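Local coordinates for CBS domain protein (Porphyromonas gingivalis, PDB 2NQW), which is a membrane-anchored CBS-domain protein of unknown function, probably able to bind flavin adenine dinucleotide, represented here by its transporter-associated (CorC_HlyC) domain, at residues A[71-76]-A[88-93]; A[51-56]-A[65-70]; A[23-28]-A[47-52]; A[61-66]-A[77-82]. All blocks are in the same frame, centred on the assembly; numbering follows the deposited sequence.

Interaction 1 (A[71-76]-A[88-93]); sequences PFRFQV and KIFPFE
Phe74 and Ile89 form an antiparallel non-hydrogen-bonded pair and Gln75 and Lys88 the hydrogen-bonded pair beside it, the two backbones running 165° apart as arms of a beta hairpin. Gln75 and Lys88 bond both ways, Gln75 N to Lys88 O at 3.0 Å and Lys88 N to Gln75 O at 2.8 Å, and two residues on, past the Phe74-Ile89 pair, Phe90 N gives an almost straight bond to Arg73 O. Beyond it the chains part and water takes over: one molecule bridges Arg73 N and Phe90 O, another ties the carbonyls of Pro71 and Pro91.

Phe90 is the centrepiece of the Arg73, Gln75 and Lys88 face. Arg73, with CG anti to its backbone N (chi1 -176°) and extended as far as NE, lies beside the ring and puts CD over one face, 4.0 Å from the ring centroid, a CH-pi contact. Lys88 CE sits over the centre of the opposite face, and Gln75 OE1 reaches the rim, 3.6 Å from CZ. A water joins that OE1 to Lys88 NZ. On the other face of the sheet, Phe74 CD1 packs on Ile89 CG1 at 3.9 Å. Farther along, Phe72 drives its edge into the face of Phe92, a T-shaped pair with centroids 4.9 Å apart and planes at 62°; Phe72 CE2 stands over the ring centre.

Strand 66-69 flanks the hairpin beyond 72-79, and strand 17-20 lies beyond 84-89. Helix 49-57 covers Phe74 through Leu49, Leu52 and Phe53, while Phe39 meets the Phe72 ring.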
loop_
_atom_site.group_PDB
_atom_site.type_symbol
_atom_site.label_atom_id
_atom_site.label_comp_id
_atom_site.label_asym_id
_atom_site.label_seq_id
_atom_site.Cartn_x
_atom_site.Cartn_y
_atom_site.Cartn_z
ATOM N N PRO A 71 -0.931 4.083 11.229
ATOM C CA PRO A 71 0.503 4.359 11.337
ATOM C C PRO A 71 1.281 4.095 10.053
ATOM O O PRO A 71 2.509 4.070 10.103
ATOM C CB PRO A 71 0.942 3.367 12.417
ATOM C CG PRO A 71 0.078 2.157 12.121
ATOM C CD PRO A 71 -1.291 2.767 11.806
ATOM N N PHE A 72 0.590 3.901 8.930
ATOM C CA PHE A 72 1.260 3.506 7.684
ATOM C C PHE A 72 1.620 4.698 6.828
ATOM O O PHE A 72 0.877 5.679 6.747
ATOM C CB PHE A 72 0.314 2.578 6.887
ATOM C CG PHE A 72 -0.120 1.367 7.672
ATOM C CD1 PHE A 72 -1.388 1.313 8.220
ATOM C CD2 PHE A 72 0.764 0.336 7.938
ATOM C CE1 PHE A 72 -1.777 0.224 8.981
ATOM C CE2 PHE A 72 0.378 -0.769 8.724
ATOM C CZ PHE A 72 -0.886 -0.823 9.249
ATOM N N ARG A 73 2.735 4.564 6.134
ATOM C CA ARG A 73 3.105 5.501 5.086
ATOM C C ARG A 73 3.412 4.681 3.839
ATOM O O ARG A 73 4.113 3.649 3.912
ATOM C CB ARG A 73 4.343 6.310 5.495
ATOM C CG ARG A 73 4.726 7.375 4.472
ATOM C CD ARG A 73 6.022 8.134 4.940
ATOM N NE ARG A 73 6.415 9.156 3.964
ATOM C CZ ARG A 73 5.857 10.358 3.891
ATOM N NH1 ARG A 73 4.903 10.686 4.758
ATOM N NH2 ARG A 73 6.253 11.226 2.950
ATOM N N PHE A 74 2.880 5.141 2.710
ATOM C CA PHE A 74 2.993 4.426 1.439
ATOM C C PHE A 74 3.706 5.295 0.425
ATOM O O PHE A 74 3.550 6.527 0.439
ATOM C CB PHE A 74 1.578 4.202 0.877
ATOM C CG PHE A 74 0.645 3.484 1.830
ATOM C CD1 PHE A 74 0.853 2.149 2.144
ATOM C CD2 PHE A 74 -0.431 4.133 2.429
ATOM C CE1 PHE A 74 0.019 1.485 3.030
ATOM C CE2 PHE A 74 -1.293 3.451 3.325
ATOM C CZ PHE A 74 -1.061 2.110 3.591
ATOM N N GLN A 75 4.486 4.680 -0.458
ATOM C CA GLN A 75 5.104 5.437 -1.533
ATOM C C GLN A 75 4.992 4.611 -2.825
ATOM O O GLN A 75 5.251 3.398 -2.836
ATOM C CB GLN A 75 6.584 5.688 -1.224
ATOM C CG GLN A 75 7.342 6.458 -2.327
ATOM C CD GLN A 75 8.774 6.720 -1.892
ATOM O OE1 GLN A 75 9.042 6.886 -0.697
ATOM N NE2 GLN A 75 9.672 6.827 -2.839
ATOM N N VAL A 76 4.594 5.282 -3.918
ATOM C CA VAL A 76 4.562 4.586 -5.224
ATOM C C VAL A 76 6.006 4.503 -5.693
ATOM O O VAL A 76 6.611 5.530 -6.000
ATOM C CB VAL A 76 3.709 5.349 -6.255
ATOM C CG1 VAL A 76 3.823 4.708 -7.635
ATOM C CG2 VAL A 76 2.275 5.344 -5.800
ATOM N N LYS A 88 5.814 0.868 -1.701
ATOM C CA LYS A 88 6.565 0.686 -0.462
ATOM C C LYS A 88 5.672 0.984 0.728
ATOM O O LYS A 88 4.988 2.022 0.748
ATOM C CB LYS A 88 7.747 1.650 -0.445
ATOM C CG LYS A 88 8.471 1.671 0.881
ATOM C CD LYS A 88 9.762 2.518 0.773
ATOM C CE LYS A 88 10.357 2.692 2.172
ATOM N NZ LYS A 88 11.646 3.474 2.096
ATOM N N ILE A 89 5.706 0.082 1.726
ATOM C CA ILE A 89 5.101 0.357 3.043
ATOM C C ILE A 89 6.291 0.583 3.984
ATOM O O ILE A 89 7.173 -0.287 4.104
ATOM C CB ILE A 89 4.200 -0.814 3.506
ATOM C CG1 ILE A 89 3.073 -1.042 2.501
ATOM C CG2 ILE A 89 3.697 -0.531 4.927
ATOM C CD1 ILE A 89 2.139 -2.210 2.845
ATOM N N PHE A 90 6.340 1.767 4.593
ATOM C CA PHE A 90 7.446 2.091 5.487
ATOM C C PHE A 90 7.368 1.251 6.760
ATOM O O PHE A 90 6.322 0.667 7.077
ATOM C CB PHE A 90 7.395 3.591 5.817
ATOM C CG PHE A 90 8.002 4.477 4.762
ATOM C CD1 PHE A 90 9.240 5.069 4.965
ATOM C CD2 PHE A 90 7.332 4.689 3.561
ATOM C CE1 PHE A 90 9.815 5.888 3.977
ATOM C CE2 PHE A 90 7.870 5.506 2.570
ATOM C CZ PHE A 90 9.125 6.102 2.782
ATOM N N PRO A 91 8.477 1.198 7.517
ATOM C CA PRO A 91 8.381 0.469 8.792
ATOM C C PRO A 91 7.311 1.120 9.664
ATOM O O PRO A 91 7.192 2.361 9.657
ATOM C CB PRO A 91 9.767 0.669 9.423
ATOM C CG PRO A 91 10.678 1.116 8.256
ATOM C CD PRO A 91 9.783 1.849 7.314
ATOM N N PHE A 92 6.579 0.327 10.446
ATOM C CA PHE A 92 5.518 0.894 11.291
ATOM C C PHE A 92 5.581 0.282 12.682
ATOM O O PHE A 92 6.030 -0.869 12.876
ATOM C CB PHE A 92 4.123 0.703 10.649
ATOM C CG PHE A 92 3.822 -0.703 10.287
ATOM C CD1 PHE A 92 3.164 -1.537 11.208
ATOM C CD2 PHE A 92 4.177 -1.219 9.037
ATOM C CE1 PHE A 92 2.908 -2.860 10.895
ATOM C CE2 PHE A 92 3.920 -2.550 8.733
ATOM C CZ PHE A 92 3.279 -3.356 9.651
ATOM N N GLU A 93 5.193 1.046 13.686
ATOM C CA GLU A 93 5.078 0.480 15.029
ATOM C C GLU A 93 3.594 0.165 15.292
ATOM O O GLU A 93 2.728 0.346 14.425
ATOM C CB GLU A 93 5.656 1.439 16.096
ATOM C CG GLU A 93 7.206 1.509 16.193
ATOM C CD GLU A 93 7.689 2.429 17.356
ATOM O OE1 GLU A 93 8.086 1.889 18.406
ATOM O OE2 GLU A 93 7.663 3.674 17.204
ATOM O OXT GLU A 93 3.220 -0.304 16.369
HETATM O O HOH W 1 5.069 4.102 8.975
HETATM O O HOH W 2 4.271 2.398 7.194
HETATM O O HOH W 3 11.460 5.708 0.282
#

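Interaction 2 (A[51-56]-A[65-70]); sequences GLFLEI and DTAVYE
Phe53 and Ile56 of helix 51-56 pack on Ala67 and Tyr69 of edge strand 66-69 and on Asp65 just before it, in a two-layer alpha+beta arrangement, the helix lying across the antiparallel sheet with its axis 89° to strand 66-69 and 8.5 Å from it. No hydrogen bond joins the two segments; the contact is packing, mostly of apolar side chains, in part on strand backbone.

Phe53 can be followed outward. Its CB does not point at the strand, but CG is anti to the backbone N (chi1 -162°) and the ring end comes nearer. One side of the ring, CD1 and then CE1, meets Ala67: the methyl CB stands over the face, offset toward the rim, 3.6 Å from CE1 and 4.0 Å from the centroid, a CH-pi contact. On the other side CE2 rests on Asp65 CB. At the tip, CZ comes within 3.5 Å of Asp65 O, and Thr66 N lies in the ring plane at its edge. The Asp65 carboxylate, whose partner is His62, is turned nearly parallel to the ring, its plane 10° away.

Ile56, one turn later, fills in beside the phenylalanine. Its CG2 touches the same Ala67 methyl at 3.9 Å, leaving that small side chain shared between two helix residues. Leu42 of helix 40-43 packs against Ile56 and Tyr69, closing the far end, and Val76 of the neighbouring strand also reaches the Phe53 ring. The end of Ile56 bears on the strand's last residue, CD1 lying 4.0 Å from Tyr69 CB.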
loop_
_atom_site.group_PDB
_atom_site.type_symbol
_atom_site.label_atom_id
_atom_site.label_comp_id
_atom_site.label_asym_id
_atom_site.label_seq_id
_atom_site.Cartn_x
_atom_site.Cartn_y
_atom_site.Cartn_z
ATOM N N GLY A 51 -5.565 0.659 -4.685
ATOM C CA GLY A 51 -6.865 1.306 -4.475
ATOM C C GLY A 51 -6.866 2.168 -3.227
ATOM O O GLY A 51 -7.437 3.273 -3.235
ATOM N N LEU A 52 -6.255 1.686 -2.136
ATOM C CA LEU A 52 -6.191 2.494 -0.920
ATOM C C LEU A 52 -5.401 3.782 -1.205
ATOM O O LEU A 52 -5.788 4.865 -0.761
ATOM C CB LEU A 52 -5.525 1.703 0.202
ATOM C CG LEU A 52 -5.368 2.458 1.526
ATOM C CD1 LEU A 52 -6.723 2.897 2.102
ATOM C CD2 LEU A 52 -4.636 1.549 2.509
ATOM N N PHE A 53 -4.295 3.676 -1.950
ATOM C CA PHE A 53 -3.522 4.863 -2.294
ATOM C C PHE A 53 -4.391 5.862 -3.038
ATOM O O PHE A 53 -4.400 7.068 -2.696
ATOM C CB PHE A 53 -2.303 4.426 -3.136
ATOM C CG PHE A 53 -1.225 5.486 -3.176
ATOM C CD1 PHE A 53 -0.149 5.400 -2.291
ATOM C CD2 PHE A 53 -1.271 6.559 -4.081
ATOM C CE1 PHE A 53 0.848 6.373 -2.268
ATOM C CE2 PHE A 53 -0.298 7.539 -4.052
ATOM C CZ PHE A 53 0.751 7.443 -3.148
ATOM N N LEU A 54 -5.144 5.376 -4.043
ATOM C CA LEU A 54 -6.017 6.277 -4.810
ATOM C C LEU A 54 -7.118 6.873 -3.939
ATOM O O LEU A 54 -7.544 8.015 -4.144
ATOM C CB LEU A 54 -6.674 5.523 -5.978
ATOM C CG LEU A 54 -5.718 4.971 -7.027
ATOM C CD1 LEU A 54 -6.480 4.216 -8.096
ATOM C CD2 LEU A 54 -4.883 6.103 -7.666
ATOM N N GLU A 55 -7.627 6.092 -2.991
ATOM C CA GLU A 55 -8.711 6.571 -2.117
ATOM C C GLU A 55 -8.206 7.679 -1.199
ATOM O O GLU A 55 -8.960 8.622 -0.877
ATOM C CB GLU A 55 -9.222 5.406 -1.262
ATOM C CG GLU A 55 -10.532 5.679 -0.547
ATOM C CD GLU A 55 -11.752 5.676 -1.427
ATOM O OE1 GLU A 55 -11.712 5.239 -2.575
ATOM O OE2 GLU A 55 -12.831 6.059 -0.914
ATOM N N ILE A 56 -6.943 7.571 -0.762
ATOM C CA ILE A 56 -6.365 8.634 0.061
ATOM C C ILE A 56 -6.076 9.900 -0.755
ATOM O O ILE A 56 -6.378 11.026 -0.320
ATOM C CB ILE A 56 -5.073 8.156 0.773
ATOM C CG1 ILE A 56 -5.378 7.008 1.758
ATOM C CG2 ILE A 56 -4.357 9.287 1.483
ATOM C CD1 ILE A 56 -4.115 6.228 2.165
ATOM N N ASP A 65 4.994 9.521 -5.461
ATOM C CA ASP A 65 3.911 10.009 -4.622
ATOM C C ASP A 65 3.905 9.236 -3.299
ATOM O O ASP A 65 4.218 8.029 -3.254
ATOM C CB ASP A 65 2.559 9.774 -5.299
ATOM C CG ASP A 65 2.285 10.735 -6.455
ATOM O OD1 ASP A 65 3.136 11.584 -6.766
ATOM O OD2 ASP A 65 1.186 10.572 -7.054
ATOM N N THR A 66 3.472 9.920 -2.252
ATOM C CA THR A 66 3.319 9.286 -0.948
ATOM C C THR A 66 1.906 9.517 -0.395
ATOM O O THR A 66 1.177 10.430 -0.823
ATOM C CB THR A 66 4.346 9.819 0.065
ATOM O OG1 THR A 66 4.140 11.214 0.312
ATOM C CG2 THR A 66 5.788 9.571 -0.417
ATOM N N ALA A 67 1.513 8.683 0.568
ATOM C CA ALA A 67 0.209 8.814 1.197
ATOM C C ALA A 67 0.359 8.298 2.612
ATOM O O ALA A 67 1.176 7.397 2.854
ATOM C CB ALA A 67 -0.844 8.006 0.460
ATOM N N VAL A 68 -0.443 8.822 3.531
ATOM C CA VAL A 68 -0.383 8.396 4.935
ATOM C C VAL A 68 -1.753 7.906 5.369
ATOM O O VAL A 68 -2.770 8.545 5.072
ATOM C CB VAL A 68 0.102 9.556 5.845
ATOM C CG1 VAL A 68 0.020 9.164 7.340
ATOM C CG2 VAL A 68 1.540 9.919 5.491
ATOM N N TYR A 69 -1.784 6.777 6.085
ATOM C CA TYR A 69 -2.981 6.351 6.796
ATOM C C TYR A 69 -2.427 5.771 8.101
ATOM O O TYR A 69 -2.008 4.603 8.137
ATOM C CB TYR A 69 -3.780 5.287 5.993
ATOM C CG TYR A 69 -5.165 5.096 6.587
ATOM C CD1 TYR A 69 -6.215 5.919 6.190
ATOM C CD2 TYR A 69 -5.396 4.156 7.582
ATOM C CE1 TYR A 69 -7.476 5.810 6.765
ATOM C CE2 TYR A 69 -6.629 4.021 8.156
ATOM C CZ TYR A 69 -7.673 4.846 7.748
ATOM O OH TYR A 69 -8.906 4.714 8.361
ATOM N N GLU A 70 -2.368 6.621 9.137
ATOM C CA GLU A 70 -1.546 6.290 10.301
ATOM C C GLU A 70 -1.925 4.904 10.839
ATOM O O GLU A 70 -3.108 4.594 10.968
ATOM C CB GLU A 70 -1.695 7.340 11.400
ATOM C CG GLU A 70 -0.993 8.663 11.114
ATOM C CD GLU A 70 0.511 8.606 11.260
ATOM O OE1 GLU A 70 1.054 7.541 11.577
ATOM O OE2 GLU A 70 1.170 9.662 11.125
#

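Interaction 3 (A[23-28]-A[47-52]); sequences TSLSDV and DTLSGL
Leu25 and Leu49 stand at the first turns of two helices whose N-terminal ends are stapled together, each helix carrying its own N-cap. Leu25 reaches over: its CG, anti to the carbonyl carbon (chi1 -65°), lies 3.7 Å from Thr48 O. CD2 comes 3.7 Å from Leu49 CA, close to the backbone, with Leu49 CD1 a little farther off. The same CD2 meets Leu52 CD2 at 4.2 Å, and Val28 CG2 comes against Leu49 CB. These side chains gather on the side facing Phe19, Phe39 and Phe74, which continue the hydrophobic core.

Beside them the backbones at Ser24 and Thr48 are bridged, their CA atoms only 4.0 Å apart. Leu49 N points nearly straight down the carbonyl of Thr23 at 2.9 Å, whereas Leu25 N meets Asp47 O from above its carbonyl plane at 3.0 Å. The first amide of each helix is thus bonded by the other segment. A water adds to this, accepting from Ser26 N and donating to Asp47 O.

The two caps match in form. Ser24 OG and Thr48 OG1 each sit between backbone N and carbonyl carbon (chi1 68° in both), and accept from Asp27 N and Gly51 N, both at 3.0 Å.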
loop_
_atom_site.group_PDB
_atom_site.type_symbol
_atom_site.label_atom_id
_atom_site.label_comp_id
_atom_site.label_asym_id
_atom_site.label_seq_id
_atom_site.Cartn_x
_atom_site.Cartn_y
_atom_site.Cartn_z
ATOM N N THR A 23 -1.996 -6.060 -4.889
ATOM C CA THR A 23 -2.245 -6.962 -3.742
ATOM C C THR A 23 -3.521 -6.543 -3.012
ATOM O O THR A 23 -3.703 -5.346 -2.701
ATOM C CB THR A 23 -1.074 -6.904 -2.759
ATOM O OG1 THR A 23 0.163 -7.140 -3.458
ATOM C CG2 THR A 23 -1.245 -7.975 -1.652
ATOM N N SER A 24 -4.410 -7.494 -2.707
ATOM C CA SER A 24 -5.603 -7.099 -1.976
ATOM C C SER A 24 -5.224 -6.587 -0.572
ATOM O O SER A 24 -4.235 -7.025 0.029
ATOM C CB SER A 24 -6.557 -8.277 -1.867
ATOM O OG SER A 24 -6.011 -9.287 -1.031
ATOM N N LEU A 25 -6.035 -5.698 -0.022
ATOM C CA LEU A 25 -5.819 -5.290 1.363
ATOM C C LEU A 25 -5.909 -6.475 2.311
ATOM O O LEU A 25 -5.167 -6.536 3.287
ATOM C CB LEU A 25 -6.800 -4.183 1.791
ATOM C CG LEU A 25 -6.622 -2.849 1.024
ATOM C CD1 LEU A 25 -7.558 -1.826 1.658
ATOM C CD2 LEU A 25 -5.190 -2.384 1.151
ATOM N N SER A 26 -6.812 -7.421 2.020
ATOM C CA SER A 26 -6.873 -8.695 2.775
ATOM C C SER A 26 -5.506 -9.342 2.844
ATOM O O SER A 26 -5.044 -9.743 3.919
ATOM C CB SER A 26 -7.855 -9.667 2.098
ATOM O OG SER A 26 -9.172 -9.356 2.531
ATOM N N ASP A 27 -4.870 -9.481 1.686
ATOM C CA ASP A 27 -3.583 -10.156 1.620
ATOM C C ASP A 27 -2.485 -9.331 2.277
ATOM O O ASP A 27 -1.578 -9.900 2.877
ATOM C CB ASP A 27 -3.209 -10.534 0.198
ATOM C CG ASP A 27 -4.018 -11.732 -0.309
ATOM O OD1 ASP A 27 -4.777 -12.358 0.488
ATOM O OD2 ASP A 27 -3.902 -12.019 -1.511
ATOM N N VAL A 28 -2.537 -8.000 2.177
ATOM C CA VAL A 28 -1.568 -7.194 2.922
ATOM C C VAL A 28 -1.716 -7.458 4.432
ATOM O O VAL A 28 -0.708 -7.645 5.141
ATOM C CB VAL A 28 -1.717 -5.672 2.628
ATOM C CG1 VAL A 28 -0.754 -4.855 3.476
ATOM C CG2 VAL A 28 -1.454 -5.372 1.120
ATOM N N ASP A 47 -10.446 -2.453 -2.644
ATOM C CA ASP A 47 -10.023 -3.849 -2.614
ATOM C C ASP A 47 -8.518 -4.085 -2.560
ATOM O O ASP A 47 -8.083 -5.157 -2.137
ATOM C CB ASP A 47 -10.560 -4.623 -3.840
ATOM C CG ASP A 47 -10.260 -6.097 -3.752
ATOM O OD1 ASP A 47 -10.583 -6.673 -2.694
ATOM O OD2 ASP A 47 -9.680 -6.663 -4.706
ATOM N N THR A 48 -7.734 -3.127 -3.039
ATOM C CA THR A 48 -6.298 -3.357 -3.195
ATOM C C THR A 48 -5.455 -2.252 -2.577
ATOM O O THR A 48 -5.972 -1.184 -2.255
ATOM C CB THR A 48 -5.893 -3.482 -4.682
ATOM O OG1 THR A 48 -6.087 -2.197 -5.277
ATOM C CG2 THR A 48 -6.731 -4.570 -5.423
ATOM N N LEU A 49 -4.162 -2.522 -2.450
ATOM C CA LEU A 49 -3.239 -1.537 -1.928
ATOM C C LEU A 49 -3.163 -0.284 -2.809
ATOM O O LEU A 49 -3.191 0.849 -2.311
ATOM C CB LEU A 49 -1.867 -2.215 -1.733
ATOM C CG LEU A 49 -0.822 -1.365 -1.017
ATOM C CD1 LEU A 49 -1.211 -0.969 0.391
ATOM C CD2 LEU A 49 0.485 -2.148 -1.020
ATOM N N SER A 50 -3.096 -0.473 -4.126
ATOM C CA SER A 50 -3.116 0.693 -4.996
ATOM C C SER A 50 -4.472 1.403 -4.877
ATOM O O SER A 50 -4.504 2.638 -4.902
ATOM C CB SER A 50 -2.786 0.294 -6.434
ATOM O OG SER A 50 -3.768 -0.593 -6.916
ATOM N N GLY A 51 -5.565 0.659 -4.685
ATOM C CA GLY A 51 -6.865 1.306 -4.475
ATOM C C GLY A 51 -6.866 2.168 -3.227
ATOM O O GLY A 51 -7.437 3.273 -3.235
ATOM N N LEU A 52 -6.255 1.686 -2.136
ATOM C CA LEU A 52 -6.191 2.494 -0.920
ATOM C C LEU A 52 -5.401 3.782 -1.205
ATOM O O LEU A 52 -5.788 4.865 -0.761
ATOM C CB LEU A 52 -5.525 1.703 0.202
ATOM C CG LEU A 52 -5.368 2.458 1.526
ATOM C CD1 LEU A 52 -6.723 2.897 2.102
ATOM C CD2 LEU A 52 -4.636 1.549 2.509
HETATM O O HOH W 4 -9.110 -6.779 0.236
#

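Interaction 4 (A[61-66]-A[77-82]); sequences PHVGDT and TQMDKR
Selenomethionine Met79 turns CG anti to its carbonyl carbon (chi1 -71°), then bends at chi3 (66°), which puts CE against Pro61. Its SE settles against the backbone of the 61-66 loop, 3.4 Å from Pro61 O and 3.6 Å from His62 CA. The Met79 and Pro61 side chains cross at about a right angle, CE 3.8 Å from Pro61 CG. Val63 runs past Met79 in the opposite direction: CG2 touches Met79 CG at 3.8 Å, while CG1, anti to the backbone N, lies near Thr77 O.

The loop is shaped partly by its own bonds, and Gly64 and Asp65 also bond to the backbone of Val76. His62 to Asp65 is a type II beta turn, closed by Asp65 N to His62 O at 3.1 Å, with Gly64 at positive phi (96°). Asp65 OD2 also accepts from His62 N, at 2.9 Å and from well above the carboxylate plane. On the strand side, Thr77 and Gln78 form a classic beta bulge opposite Glu86, whose carboxylate takes both their side chains.

No hydrogen bond crosses between the two segments. Van der Waals contact with a flexible, polarisable side chain joins them at the surface, so the match depends on shape rather than on bond direction.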
loop_
_atom_site.group_PDB
_atom_site.type_symbol
_atom_site.label_atom_id
_atom_site.label_comp_id
_atom_site.label_asym_id
_atom_site.label_seq_id
_atom_site.Cartn_x
_atom_site.Cartn_y
_atom_site.Cartn_z
ATOM N N PRO A 61 -2.026 8.871 -10.040
ATOM C CA PRO A 61 -0.739 8.706 -9.351
ATOM C C PRO A 61 0.488 8.915 -10.234
ATOM O O PRO A 61 0.434 8.759 -11.485
ATOM C CB PRO A 61 -0.768 7.250 -8.880
ATOM C CG PRO A 61 -1.593 6.579 -9.972
ATOM C CD PRO A 61 -2.694 7.581 -10.313
ATOM N N HIS A 62 1.602 9.243 -9.569
ATOM C CA HIS A 62 2.913 9.273 -10.193
ATOM C C HIS A 62 3.889 8.505 -9.317
ATOM O O HIS A 62 3.739 8.432 -8.085
ATOM C CB HIS A 62 3.448 10.718 -10.289
ATOM C CG HIS A 62 2.787 11.552 -11.349
ATOM N ND1 HIS A 62 1.614 12.248 -11.123
ATOM C CD2 HIS A 62 3.147 11.825 -12.633
ATOM C CE1 HIS A 62 1.269 12.905 -12.234
ATOM N NE2 HIS A 62 2.186 12.661 -13.165
ATOM N N VAL A 63 4.956 8.016 -9.949
ATOM C CA VAL A 63 6.089 7.503 -9.169
ATOM C C VAL A 63 6.598 8.609 -8.238
ATOM O O VAL A 63 6.720 9.798 -8.603
ATOM C CB VAL A 63 7.216 7.037 -10.125
ATOM C CG1 VAL A 63 8.475 6.631 -9.313
ATOM C CG2 VAL A 63 6.724 5.852 -10.957
ATOM N N GLY A 64 6.885 8.211 -6.984
ATOM C CA GLY A 64 7.343 9.162 -5.975
ATOM C C GLY A 64 6.250 9.703 -5.081
ATOM O O GLY A 64 6.523 10.297 -4.047
ATOM N N ASP A 65 4.994 9.521 -5.461
ATOM C CA ASP A 65 3.911 10.009 -4.622
ATOM C C ASP A 65 3.905 9.236 -3.299
ATOM O O ASP A 65 4.218 8.029 -3.254
ATOM C CB ASP A 65 2.559 9.774 -5.299
ATOM C CG ASP A 65 2.285 10.735 -6.455
ATOM O OD1 ASP A 65 3.136 11.584 -6.766
ATOM O OD2 ASP A 65 1.186 10.572 -7.054
ATOM N N THR A 66 3.472 9.920 -2.252
ATOM C CA THR A 66 3.319 9.286 -0.948
ATOM C C THR A 66 1.906 9.517 -0.395
ATOM O O THR A 66 1.177 10.430 -0.823
ATOM C CB THR A 66 4.346 9.819 0.065
ATOM O OG1 THR A 66 4.140 11.214 0.312
ATOM C CG2 THR A 66 5.788 9.571 -0.417
ATOM N N THR A 77 6.544 3.278 -5.777
ATOM C CA THR A 77 7.940 3.138 -6.194
ATOM C C THR A 77 8.067 2.751 -7.670
ATOM O O THR A 77 9.106 3.014 -8.267
ATOM C CB THR A 77 8.655 2.094 -5.334
ATOM O OG1 THR A 77 7.879 0.887 -5.351
ATOM C CG2 THR A 77 8.826 2.640 -3.898
ATOM N N GLN A 78 7.036 2.120 -8.237
ATOM C CA GLN A 78 7.074 1.767 -9.673
ATOM C C GLN A 78 5.688 1.872 -10.268
ATOM O O GLN A 78 4.690 1.529 -9.610
ATOM C CB GLN A 78 7.569 0.336 -9.888
ATOM C CG GLN A 78 8.992 0.096 -9.398
ATOM C CD GLN A 78 9.481 -1.262 -9.844
ATOM O OE1 GLN A 78 9.519 -1.557 -11.058
ATOM N NE2 GLN A 78 9.849 -2.092 -8.893
HETATM N N MSE A 79 5.646 2.319 -11.533
HETATM C CA MSE A 79 4.434 2.294 -12.338
HETATM C C MSE A 79 4.792 1.746 -13.694
HETATM O O MSE A 79 5.944 1.871 -14.116
HETATM C CB MSE A 79 3.859 3.705 -12.555
HETATM C CG MSE A 79 3.261 4.291 -11.279
HETATM SE SE MSE A 79 2.338 5.962 -11.525
HETATM C CE MSE A 79 0.882 5.317 -12.626
ATOM N N ASP A 80 3.812 1.162 -14.376
ATOM C CA ASP A 80 3.950 0.932 -15.823
ATOM C C ASP A 80 3.373 2.183 -16.509
ATOM O O ASP A 80 3.385 3.267 -15.886
ATOM C CB ASP A 80 3.378 -0.433 -16.254
ATOM C CG ASP A 80 1.913 -0.618 -15.930
ATOM O OD1 ASP A 80 1.171 0.386 -15.784
ATOM O OD2 ASP A 80 1.506 -1.811 -15.845
ATOM N N LYS A 81 2.885 2.114 -17.739
ATOM C CA LYS A 81 2.474 3.368 -18.365
ATOM C C LYS A 81 1.243 3.967 -17.688
ATOM O O LYS A 81 1.062 5.192 -17.737
ATOM C CB LYS A 81 2.178 3.147 -19.841
ATOM C CG LYS A 81 3.488 3.044 -20.661
ATOM C CD LYS A 81 3.150 2.716 -22.103
ATOM C CE LYS A 81 4.402 2.440 -22.931
ATOM N NZ LYS A 81 5.237 3.663 -23.063
ATOM N N ARG A 82 0.415 3.157 -17.050
ATOM C CA ARG A 82 -0.841 3.652 -16.473
ATOM C C ARG A 82 -1.157 3.227 -15.061
ATOM O O ARG A 82 -2.076 3.794 -14.475
ATOM C CB ARG A 82 -2.060 3.254 -17.339
ATOM C CG ARG A 82 -2.013 3.758 -18.769
ATOM C CD ARG A 82 -2.184 5.266 -18.818
ATOM N NE ARG A 82 -2.037 5.755 -20.190
ATOM C CZ ARG A 82 -1.795 7.025 -20.491
ATOM N NH1 ARG A 82 -1.750 7.945 -19.509
ATOM N NH2 ARG A 82 -1.651 7.395 -21.762
#

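How the interactions relate
Interaction 3 is the most buried of the four and interaction 4 lies at the surface, with interactions 1 and 2 partly buried between them. Helix 49-57 serves both interactions 2 and 3: its capped start is bonded to 23-28, while within interaction 2 its later turns meet strand 66-69 by packing, without a hydrogen bond between the two segments. Strand 72-79 likewise links interactions 1 and 4, and its backbone bonds to Ala67 and Asp65 carry the sheet across to interaction 2. Phe74 of interaction 1 packs on Leu49 and Leu52 of interaction 3, uniting sheet and helices. Backbone hydrogen bonds thus fasten interactions 1 and 3, whereas interactions 2 and 4 rely on side-chain packing.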